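Local coordinates for protein similarities with probable monooxygenase (PDB 4HB9) that binds flavin-adenine dinucleotide (FAD) and probably acts as a flavin-dependent monooxygenase, at residues T28-N33 against E153-L158; A198-N203 against L282-Q287; S38-Y43 against V233-A238. All coordinates share one frame; numbering follows the deposited sequence.

Contact 1 (T28-N33 against E153-L158). With FAD (flavin-adenine dinucleotide), chain B.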
loop_
_atom_site.group_PDB
_atom_site.type_symbol
_atom_site.label_atom_id
_atom_site.label_comp_id
_atom_site.label_asym_id
_atom_site.label_seq_id
_atom_site.Cartn_x
_atom_site.Cartn_y
_atom_site.Cartn_z
ATOM N N THR A 28 17.905 13.077 -0.766
ATOM C CA THR A 28 17.115 13.704 0.267
ATOM C C THR A 28 15.639 13.357 0.054
ATOM O O THR A 28 15.162 13.285 -1.093
ATOM C CB THR A 28 17.287 15.246 0.221
ATOM O OG1 THR A 28 18.676 15.579 0.319
ATOM C CG2 THR A 28 16.544 15.902 1.336
ATOM N N ILE A 29 14.926 13.136 1.160
ATOM C CA ILE A 29 13.495 12.930 1.119
ATOM C C ILE A 29 12.798 14.079 1.786
ATOM O O ILE A 29 13.171 14.476 2.877
ATOM C CB ILE A 29 13.055 11.647 1.882
ATOM C CG1 ILE A 29 13.663 10.388 1.259
ATOM C CG2 ILE A 29 11.538 11.552 1.895
ATOM C CD1 ILE A 29 13.476 9.159 2.130
ATOM N N TYR A 30 11.750 14.580 1.154
ATOM C CA TYR A 30 10.910 15.629 1.724
ATOM C C TYR A 30 9.535 15.036 2.021
ATOM O O TYR A 30 8.849 14.551 1.132
ATOM C CB TYR A 30 10.810 16.836 0.776
ATOM C CG TYR A 30 12.175 17.292 0.312
ATOM C CD1 TYR A 30 12.933 18.199 1.068
ATOM C CD2 TYR A 30 12.734 16.778 -0.846
ATOM C CE1 TYR A 30 14.200 18.593 0.645
ATOM C CE2 TYR A 30 13.990 17.166 -1.263
ATOM C CZ TYR A 30 14.706 18.073 -0.524
ATOM O OH TYR A 30 15.957 18.436 -0.974
ATOM N N GLU A 31 9.167 15.071 3.292
ATOM C CA GLU A 31 7.942 14.434 3.799
ATOM C C GLU A 31 7.044 15.454 4.456
ATOM O O GLU A 31 7.499 16.255 5.273
ATOM C CB GLU A 31 8.308 13.321 4.803
ATOM C CG GLU A 31 7.139 12.797 5.630
ATOM C CD GLU A 31 6.009 12.218 4.775
ATOM O OE1 GLU A 31 6.305 11.437 3.855
ATOM O OE2 GLU A 31 4.830 12.536 5.045
ATOM N N ARG A 32 5.753 15.414 4.115
ATOM C CA ARG A 32 4.798 16.400 4.631
ATOM C C ARG A 32 4.525 16.245 6.128
ATOM O O ARG A 32 4.304 17.223 6.802
ATOM C CB ARG A 32 3.483 16.375 3.864
ATOM C CG ARG A 32 2.676 15.101 4.041
ATOM C CD ARG A 32 1.345 15.159 3.328
ATOM N NE ARG A 32 0.708 13.847 3.404
ATOM C CZ ARG A 32 -0.451 13.544 2.841
ATOM N NH1 ARG A 32 -1.134 14.468 2.169
ATOM N NH2 ARG A 32 -0.929 12.316 2.971
ATOM N N ASN A 33 4.530 15.021 6.642
ATOM C CA ASN A 33 4.250 14.806 8.057
ATOM C C ASN A 33 5.419 15.140 8.959
ATOM O O ASN A 33 6.578 15.286 8.512
ATOM C CB ASN A 33 3.799 13.365 8.286
ATOM C CG ASN A 33 2.498 13.027 7.556
ATOM O OD1 ASN A 33 2.331 11.912 7.059
ATOM N ND2 ASN A 33 1.588 13.982 7.472
ATOM N N GLU A 153 14.205 23.961 -2.492
ATOM C CA GLU A 153 15.473 23.272 -2.622
ATOM C C GLU A 153 15.707 22.967 -4.092
ATOM O O GLU A 153 14.758 22.788 -4.853
ATOM C CB GLU A 153 15.445 21.942 -1.859
ATOM C CG GLU A 153 15.200 22.047 -0.365
ATOM C CD GLU A 153 16.401 22.572 0.411
ATOM O OE1 GLU A 153 16.225 22.955 1.591
ATOM O OE2 GLU A 153 17.517 22.610 -0.157
ATOM N N ASN A 154 16.973 22.827 -4.468
ATOM C CA ASN A 154 17.332 22.478 -5.820
ATOM C C ASN A 154 17.909 21.058 -5.843
ATOM O O ASN A 154 18.728 20.709 -4.992
ATOM C CB ASN A 154 18.362 23.466 -6.376
ATOM C CG ASN A 154 17.860 24.901 -6.393
ATOM O OD1 ASN A 154 16.666 25.169 -6.565
ATOM N ND2 ASN A 154 18.786 25.844 -6.227
ATOM N N VAL A 155 17.461 20.251 -6.796
ATOM C CA VAL A 155 17.950 18.892 -6.967
ATOM C C VAL A 155 18.196 18.621 -8.454
ATOM O O VAL A 155 17.846 19.428 -9.308
ATOM C CB VAL A 155 16.957 17.838 -6.391
ATOM C CG1 VAL A 155 16.728 18.074 -4.906
ATOM C CG2 VAL A 155 15.634 17.832 -7.147
ATOM N N ASP A 156 18.824 17.493 -8.757
ATOM C CA ASP A 156 19.115 17.115 -10.143
ATOM C C ASP A 156 18.099 16.122 -10.721
ATOM O O ASP A 156 17.926 16.040 -11.929
ATOM C CB ASP A 156 20.535 16.551 -10.214
ATOM C CG ASP A 156 21.561 17.537 -9.682
ATOM O OD1 ASP A 156 21.584 18.679 -10.170
ATOM O OD2 ASP A 156 22.283 17.209 -8.738
ATOM N N VAL A 157 17.444 15.356 -9.840
ATOM C CA VAL A 157 16.439 14.378 -10.227
ATOM C C VAL A 157 15.336 14.490 -9.186
ATOM O O VAL A 157 15.614 14.591 -7.988
ATOM C CB VAL A 157 16.998 12.945 -10.212
ATOM C CG1 VAL A 157 15.891 11.900 -10.392
ATOM C CG2 VAL A 157 18.055 12.761 -11.286
ATOM N N LEU A 158 14.087 14.499 -9.628
ATOM C CA LEU A 158 12.962 14.587 -8.694
ATOM C C LEU A 158 12.140 13.330 -8.816
ATOM O O LEU A 158 11.694 12.971 -9.906
ATOM C CB LEU A 158 12.074 15.795 -8.988
ATOM C CG LEU A 158 10.840 15.993 -8.097
ATOM C CD1 LEU A 158 11.219 16.265 -6.650
ATOM C CD2 LEU A 158 9.993 17.140 -8.639
HETATM P PA FAD B . 2.759 5.885 0.790
HETATM O O1A FAD B . 3.384 4.724 1.517
HETATM O O2A FAD B . 1.340 6.322 0.925
HETATM O O5B FAD B . 3.698 7.162 1.012
HETATM C C5B FAD B . 3.386 8.434 0.475
HETATM C C4B FAD B . 4.141 9.423 1.340
HETATM O O4B FAD B . 4.124 10.708 0.693
HETATM C C3B FAD B . 3.536 9.598 2.747
HETATM O O3B FAD B . 4.543 9.574 3.760
HETATM C C2B FAD B . 2.867 10.953 2.640
HETATM O O2B FAD B . 2.748 11.669 3.856
HETATM C C1B FAD B . 3.814 11.676 1.671
HETATM N N9A FAD B . 3.252 12.826 0.960
HETATM C C8A FAD B . 2.056 12.904 0.320
HETATM N N7A FAD B . 1.906 14.114 -0.292
HETATM C C5A FAD B . 3.031 14.812 -0.022
HETATM C C6A FAD B . 3.503 16.168 -0.362
HETATM N N6A FAD B . 2.673 16.951 -1.089
HETATM N N1A FAD B . 4.708 16.562 0.099
HETATM C C2A FAD B . 5.497 15.727 0.814
HETATM N N3A FAD B . 5.140 14.475 1.162
HETATM C C4A FAD B . 3.923 13.972 0.770
HETATM N N1 FAD B . 0.112 -3.335 0.019
HETATM C C2 FAD B . 0.668 -4.561 -0.111
HETATM O O2 FAD B . 1.570 -4.791 -0.990
HETATM N N3 FAD B . 0.284 -5.566 0.698
HETATM C C4 FAD B . -0.676 -5.473 1.624
HETATM O O4 FAD B . -0.978 -6.470 2.332
HETATM C C4X FAD B . -1.356 -4.186 1.795
HETATM N N5 FAD B . -2.336 -3.995 2.725
HETATM C C5X FAD B . -2.933 -2.786 2.831
HETATM C C6 FAD B . -3.951 -2.582 3.756
HETATM C C7 FAD B . -4.577 -1.340 3.890
HETATM C C7M FAD B . -5.686 -1.118 4.900
HETATM C C8 FAD B . -4.163 -0.222 3.025
HETATM C C8M FAD B . -4.813 1.138 3.154
HETATM C C9 FAD B . -3.145 -0.420 2.097
HETATM C C9A FAD B . -2.506 -1.652 1.957
HETATM N N10 FAD B . -1.476 -1.846 1.010
HETATM C C10 FAD B . -0.887 -3.101 0.898
HETATM C "C1'" FAD B . -1.041 -0.781 0.083
HETATM C "C2'" FAD B . 0.182 -0.013 0.581
HETATM O "O2'" FAD B . 0.003 0.420 1.919
HETATM C "C3'" FAD B . 0.403 1.200 -0.319
HETATM O "O3'" FAD B . 0.227 0.800 -1.678
HETATM C "C4'" FAD B . 1.813 1.746 -0.143
HETATM O "O4'" FAD B . 1.830 2.519 1.043
HETATM C "C5'" FAD B . 2.244 2.622 -1.301
HETATM O "O5'" FAD B . 3.555 3.065 -1.020
HETATM P P FAD B . 3.952 4.555 -1.481
HETATM O O1P FAD B . 5.354 4.744 -0.951
HETATM O O2P FAD B . 3.659 4.705 -2.950
HETATM O O3P FAD B . 2.947 5.589 -0.777
#
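The ring of Tyr30 meets the aliphatic part of Glu153 at a slant, neither squarely on a face nor at an edge. Glu153 CG lies 3.7 Å from Tyr30 CE1. The first torsion of Glu153 (chi1 -61°) sets CG beside its backbone N and so brings it to the ring. The bend at the next bond only turns the carboxylate, whose plane ends up 19° from that of the ring. Val155, two residues on in the same strand, adds its CG1 methyl, 4.0 Å from Tyr30 OH. No hydrogen bond links the two segments. The ring of Phe147 of strand 143-147 also meets that of Tyr30.

The second flat group is the Arg32 guanidinium. One face carries C8A of the FAD adenine, 3.5 Å above the plane and displaced toward the rim. Arg32 NE also donates to FAD O2B at 3.0 Å, with an N-H...O angle of 145°.

Glu31, just past Tyr30, holds the ribose. FAD O3B donates to Glu31 OE1 at 2.6 Å, and FAD O2B donates to Glu31 OE2 at 2.5 Å. Asn33 N binds Glu31 OE2 on its anti side, 3.0 Å away, and Ala9 N binds Glu31 OE1. An acidic residue gripping both ribose hydroxyls, following the second strand, is the classic Rossmann-type signature of dinucleotide binding.

Across the segments, Tyr30 with Glu153 and Val155 is mainly van der Waals packing between the parallel nucleotide-binding sheet and the small antiparallel sheet. The FAD site carried by residues 31-33 is separate and polar. Glu31 accepts four hydrogen bonds, consistent with an ionised carboxylate. O2B gives its proton to Glu31 and receives one from Arg32, which probably limits rotation of the ribose hydroxyls.

Contact 2 (A198-N203 against L282-Q287)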
loop_
_atom_site.group_PDB
_atom_site.type_symbol
_atom_site.label_atom_id
_atom_site.label_comp_id
_atom_site.label_asym_id
_atom_site.label_seq_id
_atom_site.Cartn_x
_atom_site.Cartn_y
_atom_site.Cartn_z
ATOM N N ALA A 198 -11.418 -18.814 20.999
ATOM C CA ALA A 198 -12.295 -19.891 21.431
ATOM C C ALA A 198 -13.611 -19.945 20.662
ATOM O O ALA A 198 -14.198 -21.010 20.488
ATOM C CB ALA A 198 -12.565 -19.764 22.924
ATOM N N LEU A 199 -14.089 -18.795 20.216
ATOM C CA LEU A 199 -15.442 -18.691 19.685
ATOM C C LEU A 199 -15.500 -18.760 18.181
ATOM O O LEU A 199 -16.586 -18.763 17.608
ATOM C CB LEU A 199 -16.078 -17.395 20.165
ATOM C CG LEU A 199 -16.249 -17.292 21.679
ATOM C CD1 LEU A 199 -16.736 -15.903 22.024
ATOM C CD2 LEU A 199 -17.254 -18.287 22.187
ATOM N N LEU A 200 -14.342 -18.829 17.531
ATOM C CA LEU A 200 -14.304 -18.928 16.074
ATOM C C LEU A 200 -13.739 -20.277 15.632
ATOM O O LEU A 200 -12.829 -20.789 16.263
ATOM C CB LEU A 200 -13.451 -17.785 15.505
ATOM C CG LEU A 200 -14.005 -16.361 15.580
ATOM C CD1 LEU A 200 -13.000 -15.357 15.030
ATOM C CD2 LEU A 200 -15.310 -16.198 14.825
ATOM N N PRO A 201 -14.240 -20.841 14.514
ATOM C CA PRO A 201 -13.643 -22.103 14.028
ATOM C C PRO A 201 -12.180 -21.967 13.577
ATOM O O PRO A 201 -11.741 -20.873 13.220
ATOM C CB PRO A 201 -14.545 -22.499 12.849
ATOM C CG PRO A 201 -15.676 -21.525 12.831
ATOM C CD PRO A 201 -15.222 -20.301 13.564
ATOM N N GLN A 202 -11.429 -23.069 13.578
ATOM C CA GLN A 202 -9.975 -23.004 13.328
ATOM C C GLN A 202 -9.579 -22.381 11.991
ATOM O O GLN A 202 -8.569 -21.682 11.918
ATOM C CB GLN A 202 -9.330 -24.385 13.456
ATOM C CG GLN A 202 -9.128 -24.818 14.903
ATOM C CD GLN A 202 -8.607 -26.235 15.029
ATOM O OE1 GLN A 202 -7.837 -26.701 14.186
ATOM N NE2 GLN A 202 -9.012 -26.926 16.095
ATOM N N ASN A 203 -10.372 -22.602 10.944
ATOM C CA ASN A 203 -10.070 -22.005 9.630
ATOM C C ASN A 203 -10.052 -20.466 9.606
ATOM O O ASN A 203 -9.531 -19.867 8.661
ATOM C CB ASN A 203 -11.000 -22.549 8.538
ATOM C CG ASN A 203 -12.460 -22.331 8.845
ATOM O OD1 ASN A 203 -12.856 -22.303 9.999
ATOM N ND2 ASN A 203 -13.268 -22.201 7.818
ATOM N N LEU A 282 -19.438 -15.837 10.691
ATOM C CA LEU A 282 -19.156 -14.615 9.954
ATOM C C LEU A 282 -19.756 -13.452 10.701
ATOM O O LEU A 282 -19.142 -12.395 10.803
ATOM C CB LEU A 282 -19.705 -14.719 8.539
ATOM C CG LEU A 282 -19.079 -15.877 7.776
ATOM C CD1 LEU A 282 -19.817 -16.160 6.471
ATOM C CD2 LEU A 282 -17.599 -15.642 7.531
ATOM N N HIS A 283 -20.935 -13.653 11.284
ATOM C CA HIS A 283 -21.541 -12.596 12.101
ATOM C C HIS A 283 -20.723 -12.279 13.338
ATOM O O HIS A 283 -20.548 -11.119 13.692
ATOM C CB HIS A 283 -22.978 -12.968 12.461
ATOM C CG HIS A 283 -23.904 -12.862 11.294
ATOM N ND1 HIS A 283 -24.567 -11.694 10.982
ATOM C CD2 HIS A 283 -24.188 -13.736 10.299
ATOM C CE1 HIS A 283 -25.283 -11.876 9.889
ATOM N NE2 HIS A 283 -25.067 -13.105 9.451
ATOM N N THR A 284 -20.254 -13.335 14.000
ATOM C CA THR A 284 -19.430 -13.204 15.212
ATOM C C THR A 284 -18.177 -12.370 14.919
ATOM O O THR A 284 -17.838 -11.445 15.653
ATOM C CB THR A 284 -19.034 -14.606 15.711
ATOM O OG1 THR A 284 -20.229 -15.375 15.948
ATOM C CG2 THR A 284 -18.192 -14.526 16.986
ATOM N N LEU A 285 -17.523 -12.676 13.799
ATOM C CA LEU A 285 -16.344 -11.932 13.373
ATOM C C LEU A 285 -16.653 -10.438 13.249
ATOM O O LEU A 285 -15.961 -9.586 13.811
ATOM C CB LEU A 285 -15.826 -12.507 12.045
ATOM C CG LEU A 285 -14.609 -11.871 11.405
ATOM C CD1 LEU A 285 -13.450 -11.834 12.389
ATOM C CD2 LEU A 285 -14.207 -12.644 10.171
ATOM N N VAL A 286 -17.698 -10.107 12.507
ATOM C CA VAL A 286 -18.000 -8.712 12.249
ATOM C C VAL A 286 -18.440 -8.005 13.553
ATOM O O VAL A 286 -17.977 -6.902 13.858
ATOM C CB VAL A 286 -19.036 -8.564 11.109
ATOM C CG1 VAL A 286 -19.505 -7.127 10.957
ATOM C CG2 VAL A 286 -18.448 -9.077 9.812
ATOM N N GLN A 287 -19.266 -8.680 14.358
ATOM C CA GLN A 287 -19.715 -8.139 15.652
ATOM C C GLN A 287 -18.553 -7.841 16.617
ATOM O O GLN A 287 -18.606 -6.905 17.403
ATOM C CB GLN A 287 -20.732 -9.099 16.309
ATOM C CG GLN A 287 -22.099 -9.161 15.610
ATOM C CD GLN A 287 -22.918 -10.427 15.949
ATOM O OE1 GLN A 287 -22.487 -11.243 16.751
ATOM N NE2 GLN A 287 -24.106 -10.585 15.329
#
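Leu200 and Thr284 lie alongside one another, their side chains pointing opposite ways. The touching atoms are apolar carbons: Leu200 CD2 lies 4.0 Å from Thr284 CG2 and 4.1 Å from Thr284 CB. Thr284 presents its methyl because CG2 is anti to its own backbone N, with OG1 at chi1 -57° on the N side. The hydroxyl bonds back to Pro280 O one turn earlier in the helix. The polar end of the threonine is therefore satisfied within its own helix, and its apolar branch is left to face the leucine.

The other branch of Leu200 serves a second partner. Its CD1 comes within 4.4 Å of Leu285 CD1, a loose apolar approach. The CD2 branch of Leu200 also comes near the helix backbone, at a loose 4.3 Å from Leu285 N.

The two segments cover the large mixed sheet of this aromatic-hydroxylase-like protein. Helix 280-287 and the loop after helix 194-199 lie side by side there, and no hydrogen bond joins them. Leu200 and Leu285 both pack on Ile244 of strand 240-251, and Leu285 also touches Ile222 of strand 218-228. Just after residues 198-203, Phe204 reaches Leu282 and Leu285, while Arg205 NE binds the carbonyl oxygen of Leu200.

Contact 3 (S38-Y43 against V233-A238). With FAD (flavin-adenine dinucleotide), chain B.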
loop_
_atom_site.group_PDB
_atom_site.type_symbol
_atom_site.label_atom_id
_atom_site.label_comp_id
_atom_site.label_asym_id
_atom_site.label_seq_id
_atom_site.Cartn_x
_atom_site.Cartn_y
_atom_site.Cartn_z
ATOM N N SER A 38 0.808 11.206 15.306
ATOM C CA SER A 38 -0.130 11.182 16.434
ATOM C C SER A 38 -0.854 9.840 16.502
ATOM O O SER A 38 -1.060 9.280 17.588
ATOM C CB SER A 38 -1.157 12.316 16.317
ATOM O OG SER A 38 -0.689 13.483 16.963
ATOM N N ILE A 39 -1.234 9.339 15.333
ATOM C CA ILE A 39 -1.996 8.117 15.219
ATOM C C ILE A 39 -1.165 7.112 14.428
ATOM O O ILE A 39 -0.487 7.474 13.473
ATOM C CB ILE A 39 -3.317 8.374 14.473
ATOM C CG1 ILE A 39 -4.017 9.640 14.992
ATOM C CG2 ILE A 39 -4.246 7.177 14.589
ATOM C CD1 ILE A 39 -4.426 9.584 16.450
ATOM N N LEU A 40 -1.213 5.851 14.826
ATOM C CA LEU A 40 -0.531 4.811 14.065
ATOM C C LEU A 40 -1.499 4.253 13.028
ATOM O O LEU A 40 -2.702 4.232 13.261
ATOM C CB LEU A 40 -0.072 3.703 14.996
ATOM C CG LEU A 40 0.804 4.118 16.168
ATOM C CD1 LEU A 40 1.099 2.892 16.996
ATOM C CD2 LEU A 40 2.077 4.824 15.721
ATOM N N PRO A 41 -0.984 3.797 11.875
ATOM C CA PRO A 41 -1.839 3.005 11.005
ATOM C C PRO A 41 -2.306 1.718 11.718
ATOM O O PRO A 41 -1.546 1.111 12.473
ATOM C CB PRO A 41 -0.916 2.654 9.828
ATOM C CG PRO A 41 0.454 2.706 10.406
ATOM C CD PRO A 41 0.404 3.859 11.370
ATOM N N GLY A 42 -3.530 1.293 11.439
ATOM C CA GLY A 42 -4.134 0.152 12.124
ATOM C C GLY A 42 -4.016 -1.172 11.407
ATOM O O GLY A 42 -4.584 -2.186 11.854
ATOM N N TYR A 43 -3.289 -1.187 10.295
ATOM C CA TYR A 43 -3.286 -2.347 9.438
ATOM C C TYR A 43 -1.930 -2.961 9.204
ATOM O O TYR A 43 -0.892 -2.401 9.540
ATOM C CB TYR A 43 -3.966 -2.017 8.109
ATOM C CG TYR A 43 -3.298 -0.900 7.299
ATOM C CD1 TYR A 43 -3.627 0.439 7.526
ATOM C CD2 TYR A 43 -2.368 -1.191 6.322
ATOM C CE1 TYR A 43 -3.041 1.461 6.795
ATOM C CE2 TYR A 43 -1.779 -0.181 5.572
ATOM C CZ TYR A 43 -2.128 1.133 5.799
ATOM O OH TYR A 43 -1.543 2.113 5.061
ATOM N N VAL A 233 -0.637 5.317 20.581
ATOM C CA VAL A 233 0.627 5.354 21.315
ATOM C C VAL A 233 1.759 5.690 20.343
ATOM O O VAL A 233 1.566 5.664 19.116
ATOM C CB VAL A 233 0.924 4.027 22.036
ATOM C CG1 VAL A 233 -0.218 3.661 22.963
ATOM C CG2 VAL A 233 1.169 2.887 21.048
ATOM N N GLU A 234 2.925 6.029 20.892
ATOM C CA GLU A 234 4.135 6.231 20.105
ATOM C C GLU A 234 4.486 4.924 19.396
ATOM O O GLU A 234 4.396 3.848 20.011
ATOM C CB GLU A 234 5.308 6.639 21.017
ATOM C CG GLU A 234 5.151 7.998 21.696
ATOM C CD GLU A 234 6.184 8.237 22.791
ATOM O OE1 GLU A 234 7.294 7.654 22.728
ATOM O OE2 GLU A 234 5.885 9.021 23.723
ATOM N N ALA A 235 4.908 5.028 18.143
ATOM C CA ALA A 235 5.327 3.888 17.328
ATOM C C ALA A 235 6.226 2.903 18.050
ATOM O O ALA A 235 5.969 1.699 18.021
ATOM C CB ALA A 235 6.000 4.379 16.054
ATOM N N SER A 236 7.266 3.384 18.724
ATOM C CA SER A 236 8.224 2.478 19.363
ATOM C C SER A 236 7.587 1.693 20.505
ATOM O O SER A 236 8.138 0.703 20.955
ATOM C CB SER A 236 9.451 3.255 19.902
ATOM O OG SER A 236 9.089 4.043 21.035
ATOM N N LEU A 237 6.426 2.146 20.965
ATOM C CA LEU A 237 5.673 1.470 22.024
ATOM C C LEU A 237 4.471 0.680 21.504
ATOM O O LEU A 237 3.674 0.188 22.283
ATOM C CB LEU A 237 5.199 2.507 23.041
ATOM C CG LEU A 237 6.320 3.233 23.804
ATOM C CD1 LEU A 237 5.703 4.223 24.775
ATOM C CD2 LEU A 237 7.238 2.260 24.546
ATOM N N ALA A 238 4.329 0.530 20.193
ATOM C CA ALA A 238 3.145 -0.149 19.685
ATOM C C ALA A 238 3.133 -1.569 20.230
ATOM O O ALA A 238 4.175 -2.222 20.293
ATOM C CB ALA A 238 3.133 -0.164 18.157
HETATM P PA FAD B . 2.759 5.885 0.790
HETATM O O1A FAD B . 3.384 4.724 1.517
HETATM O O2A FAD B . 1.340 6.322 0.925
HETATM O O5B FAD B . 3.698 7.162 1.012
HETATM C C5B FAD B . 3.386 8.434 0.475
HETATM C C4B FAD B . 4.141 9.423 1.340
HETATM O O4B FAD B . 4.124 10.708 0.693
HETATM C C3B FAD B . 3.536 9.598 2.747
HETATM O O3B FAD B . 4.543 9.574 3.760
HETATM C C2B FAD B . 2.867 10.953 2.640
HETATM O O2B FAD B . 2.748 11.669 3.856
HETATM C C1B FAD B . 3.814 11.676 1.671
HETATM N N9A FAD B . 3.252 12.826 0.960
HETATM C C8A FAD B . 2.056 12.904 0.320
HETATM N N7A FAD B . 1.906 14.114 -0.292
HETATM C C5A FAD B . 3.031 14.812 -0.022
HETATM C C6A FAD B . 3.503 16.168 -0.362
HETATM N N6A FAD B . 2.673 16.951 -1.089
HETATM N N1A FAD B . 4.708 16.562 0.099
HETATM C C2A FAD B . 5.497 15.727 0.814
HETATM N N3A FAD B . 5.140 14.475 1.162
HETATM C C4A FAD B . 3.923 13.972 0.770
HETATM N N1 FAD B . 0.112 -3.335 0.019
HETATM C C2 FAD B . 0.668 -4.561 -0.111
HETATM O O2 FAD B . 1.570 -4.791 -0.990
HETATM N N3 FAD B . 0.284 -5.566 0.698
HETATM C C4 FAD B . -0.676 -5.473 1.624
HETATM O O4 FAD B . -0.978 -6.470 2.332
HETATM C C4X FAD B . -1.356 -4.186 1.795
HETATM N N5 FAD B . -2.336 -3.995 2.725
HETATM C C5X FAD B . -2.933 -2.786 2.831
HETATM C C6 FAD B . -3.951 -2.582 3.756
HETATM C C7 FAD B . -4.577 -1.340 3.890
HETATM C C7M FAD B . -5.686 -1.118 4.900
HETATM C C8 FAD B . -4.163 -0.222 3.025
HETATM C C8M FAD B . -4.813 1.138 3.154
HETATM C C9 FAD B . -3.145 -0.420 2.097
HETATM C C9A FAD B . -2.506 -1.652 1.957
HETATM N N10 FAD B . -1.476 -1.846 1.010
HETATM C C10 FAD B . -0.887 -3.101 0.898
HETATM C "C1'" FAD B . -1.041 -0.781 0.083
HETATM C "C2'" FAD B . 0.182 -0.013 0.581
HETATM O "O2'" FAD B . 0.003 0.420 1.919
HETATM C "C3'" FAD B . 0.403 1.200 -0.319
HETATM O "O3'" FAD B . 0.227 0.800 -1.678
HETATM C "C4'" FAD B . 1.813 1.746 -0.143
HETATM O "O4'" FAD B . 1.830 2.519 1.043
HETATM C "C5'" FAD B . 2.244 2.622 -1.301
HETATM O "O5'" FAD B . 3.555 3.065 -1.020
HETATM P P FAD B . 3.952 4.555 -1.481
HETATM O O1P FAD B . 5.354 4.744 -0.951
HETATM O O2P FAD B . 3.659 4.705 -2.950
HETATM O O3P FAD B . 2.947 5.589 -0.777
#
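Leu40 sets its branch point directly on a backbone carbonyl oxygen. Leu40 CG lies 3.4 Å from Val233 O, and its CD1 and CD2 methyls are each 3.5 Å from that same oxygen. The forked end of the leucine thus straddles the carbonyl. This is a van der Waals contact, with no hydrogen bond across the segments.

The two methyls then part company. Leu40 CD1 meets Ala238 CB at 3.9 Å and Val233 CG2 at 4.1 Å. Leu40 CD2 lies 3.7 Å from Ala235 N and 4.0 Å from Ala235 CB. The chain from Val233 to Ala238 can wrap round one side chain because it turns tightly at its 3-10 segment 235-237. Leu237 N bonds to Glu234 O there, and Ala238 N to Ala235 O. Leu40 is thus a single apolar plug between two loops.

In this FAD-binding fold the same loop carries Tyr43, three residues after Leu40, to the cofactor. One face of its ring covers C7 of the flavin, with Tyr43 CD2 3.3 Å from FAD C7.

Leu40 also forms a backbone hydrogen bond with Ile231, so loop 38-43 is tied to the connection between strands 218-228 and 240-251. Helix 111-119 borders both segments: Arg111 touches Pro41 and Tyr43, and Thr112 and Glu116 touch Ala235. Trp225 of strand 218-228 packs on Tyr43.

In the fold
Contact 1 lies at the adenine end of FAD and contact 2 far beyond the flavin end, their centres about 47 Å apart on opposite sides of the chain's centre. Contact 3 is about 26 Å, centre to centre, from each. Contacts 1 and 3 both touch FAD. Contact 1 joins the parallel sheet to the three-stranded antiparallel one. Contact 2 covers the mixed sheet. Along the chain, both segments of contact 1 come before those of contact 2, while contact 3 alternates with both. Residues 38-43 follow the nucleotide-binding strand 26-30 and pack on the connection between strands 218-228 and 240-251 of the mixed sheet, so contact 3 joins the two regions beside the flavin.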